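DUF5037 domain-containing protein (Ruminococcus gnavus, PDB 4GL6) is of unknown function and represents the DUF5037 family, with an antiparallel sheet and a mixed sheet of four strands each in a single chain. Local coordinates at residues K152-T155 / D156-Y160. Residues are numbered along the deposited sequence; the frame is centred on the assembly and turned at random.
Sequences KGKT and DEEEY
Glu158 OE1 is gripped by two groups of Thr155. The backbone N of Thr155 donates to Glu158 OE1 at 2.8 Å, with an N-H...O angle of 161°. It meets the oxygen on the anti side of the carboxylate, 17° out of its plane. Thr155 OG1 adds a weak hydrogen bond to Glu158 OE1 at 3.2 Å. The return bond runs from Glu158 N to Thr155 OG1, 3.3 Å long. Together these reciprocal bonds form a capping box, with Thr155 at the N-cap of helix 156-171.

With chi1 at 64°, Thr155 OG1 is tucked between its own N and C, which places the hydroxyl within reach of Glu158 N. The Glu158 chain is extended beyond CG and slants back over the threonine, its CG and CD passing beside Thr155 OG1. The aliphatic start of Lys154 passes Glu158 OE1 at about a right angle, but Lys154 NZ stays 6.6 Å from Glu158 OE1, too far for a salt bridge. The backbone of the helix starts here too: Glu159 N donates to Thr155 O at 2.9 Å.

The other acidic side chains of this turn form salt bridges with helix 231-239. Glu159 OE1 and Asp156 OD1 both pair with Lys238 NZ, and Glu157 OE2 with Lys235 NZ. Glu159 OE2 is hydrogen-bonded to the hydroxyls of Tyr181, on strand 175-182, and Tyr163.

The box closes the loop from strand 140-147 onto the helix at the protein surface. It gives Glu158 N, one of the first amides of the helix, a side-chain acceptor. Glu158 and the lysine-paired Asp156 and Glu157 put negative charge at the helix N-terminus, where it would be expected to interact favourably with the helix dipole.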
ATOM      1  N   LYS A 152      -6.420  13.565  17.947  1.00 71.13           N
ATOM      2  CA  LYS A 152      -5.564  14.252  18.934  1.00 68.23           C
ATOM      3  C   LYS A 152      -5.788  15.781  19.018  1.00 72.05           C
ATOM      4  O   LYS A 152      -4.943  16.504  19.569  1.00 76.05           O
ATOM      5  CB  LYS A 152      -4.078  13.909  18.681  1.00 67.46           C
ATOM      6  CG  LYS A 152      -3.716  12.471  19.008  1.00 67.99           C
ATOM      7  CD  LYS A 152      -2.217  12.190  18.952  1.00 69.38           C
ATOM      8  CE  LYS A 152      -1.897  10.825  19.549  1.00 74.00           C
ATOM      9  NZ  LYS A 152      -0.445  10.506  19.593  1.00 79.01           N
ATOM     10  N   GLY A 153      -6.917  16.276  18.502  1.00 71.87           N
ATOM     11  CA  GLY A 153      -7.243  17.707  18.576  1.00 74.47           C
ATOM     12  C   GLY A 153      -6.372  18.721  17.838  1.00 75.40           C
ATOM     13  O   GLY A 153      -6.280  19.872  18.266  1.00 76.66           O
ATOM     14  N   LYS A 154      -5.720  18.295  16.756  1.00 74.11           N
ATOM     15  CA  LYS A 154      -4.987  19.204  15.864  1.00 70.37           C
ATOM     16  C   LYS A 154      -6.087  19.781  14.967  1.00 66.91           C
ATOM     17  O   LYS A 154      -6.975  19.047  14.552  1.00 75.81           O
ATOM     18  CB  LYS A 154      -3.819  18.501  15.120  1.00 71.65           C
ATOM     19  CG  LYS A 154      -2.478  18.873  15.756  1.00 80.30           C
ATOM     20  CD  LYS A 154      -1.213  18.153  15.306  1.00 83.37           C
ATOM     21  CE  LYS A 154       0.003  18.828  15.957  1.00 88.85           C
ATOM     22  NZ  LYS A 154       1.291  18.120  15.695  1.00 89.81           N
ATOM     23  N   THR A 155      -6.081  21.095  14.726  1.00 66.95           N
ATOM     24  CA  THR A 155      -7.137  21.746  13.922  1.00 63.87           C
ATOM     25  C   THR A 155      -7.093  21.224  12.492  1.00 62.47           C
ATOM     26  O   THR A 155      -6.061  20.716  12.041  1.00 63.98           O
ATOM     27  CB  THR A 155      -7.016  23.297  13.885  1.00 65.45           C
ATOM     28  OG1 THR A 155      -5.799  23.678  13.239  1.00 67.39           O
ATOM     29  CG2 THR A 155      -7.054  23.934  15.296  1.00 65.67           C
ATOM     30  N   ASP A 156      -8.214  21.329  11.784  1.00 63.03           N
ATOM     31  CA  ASP A 156      -8.282  20.904  10.375  1.00 59.31           C
ATOM     32  C   ASP A 156      -7.156  21.531   9.523  1.00 61.24           C
ATOM     33  O   ASP A 156      -6.561  20.847   8.705  1.00 59.91           O
ATOM     34  CB  ASP A 156      -9.634  21.274   9.750  1.00 62.06           C
ATOM     35  CG  ASP A 156     -10.816  20.449  10.290  1.00 63.80           C
ATOM     36  OD1 ASP A 156     -10.639  19.369  10.895  1.00 62.22           O
ATOM     37  OD2 ASP A 156     -11.958  20.898  10.075  1.00 66.21           O
ATOM     38  N   GLU A 157      -6.851  22.807   9.773  1.00 65.85           N
ATOM     39  CA  GLU A 157      -5.812  23.560   9.053  1.00 70.70           C
ATOM     40  C   GLU A 157      -4.457  22.900   9.314  1.00 65.16           C
ATOM     41  O   GLU A 157      -3.728  22.606   8.377  1.00 57.60           O
ATOM     42  CB  GLU A 157      -5.767  25.054   9.480  1.00 85.73           C
ATOM     43  CG  GLU A 157      -6.939  25.957   9.055  1.00 97.40           C
ATOM     44  CD  GLU A 157      -8.302  25.634   9.689  1.00106.18           C
ATOM     45  OE1 GLU A 157      -8.364  24.974  10.759  1.00105.20           O
ATOM     46  OE2 GLU A 157      -9.334  26.033   9.104  1.00106.86           O
ATOM     47  N   GLU A 158      -4.153  22.663  10.596  1.00 68.09           N
ATOM     48  CA  GLU A 158      -2.907  22.003  11.035  1.00 66.51           C
ATOM     49  C   GLU A 158      -2.764  20.603  10.437  1.00 61.99           C
ATOM     50  O   GLU A 158      -1.675  20.211  10.025  1.00 66.65           O
ATOM     51  CB  GLU A 158      -2.831  21.915  12.577  1.00 70.31           C
ATOM     52  CG  GLU A 158      -2.624  23.244  13.306  1.00 73.91           C
ATOM     53  CD  GLU A 158      -2.855  23.188  14.820  1.00 77.20           C
ATOM     54  OE1 GLU A 158      -3.704  22.412  15.317  1.00 74.08           O
ATOM     55  OE2 GLU A 158      -2.201  23.971  15.533  1.00 82.73           O
ATOM     56  N   GLU A 159      -3.869  19.864  10.380  1.00 56.84           N
ATOM     57  CA  GLU A 159      -3.865  18.503   9.849  1.00 54.52           C
ATOM     58  C   GLU A 159      -3.553  18.507   8.353  1.00 53.85           C
ATOM     59  O   GLU A 159      -2.678  17.767   7.897  1.00 54.61           O
ATOM     60  CB  GLU A 159      -5.215  17.823  10.136  1.00 54.27           C
ATOM     61  CG  GLU A 159      -5.269  16.339   9.801  1.00 53.78           C
ATOM     62  CD  GLU A 159      -6.586  15.632  10.170  1.00 54.54           C
ATOM     63  OE1 GLU A 159      -7.445  16.214  10.889  1.00 55.83           O
ATOM     64  OE2 GLU A 159      -6.734  14.457   9.746  1.00 45.54           O
ATOM     65  N   TYR A 160      -4.283  19.343   7.611  1.00 53.13           N
ATOM     66  CA  TYR A 160      -4.132  19.500   6.157  1.00 51.43           C
ATOM     67  C   TYR A 160      -2.724  19.972   5.796  1.00 55.43           C
ATOM     68  O   TYR A 160      -2.103  19.416   4.889  1.00 55.68           O
ATOM     69  CB  TYR A 160      -5.184  20.480   5.633  1.00 50.92           C
ATOM     70  CG  TYR A 160      -5.199  20.705   4.138  1.00 51.99           C
ATOM     71  CD1 TYR A 160      -6.008  19.919   3.296  1.00 49.32           C
ATOM     72  CD2 TYR A 160      -4.439  21.732   3.555  1.00 52.28           C
ATOM     73  CE1 TYR A 160      -6.031  20.134   1.921  1.00 47.81           C
ATOM     74  CE2 TYR A 160      -4.457  21.959   2.181  1.00 51.60           C
ATOM     75  CZ  TYR A 160      -5.245  21.162   1.364  1.00 50.40           C
ATOM     76  OH  TYR A 160      -5.234  21.402   0.007  1.00 48.84           O
TER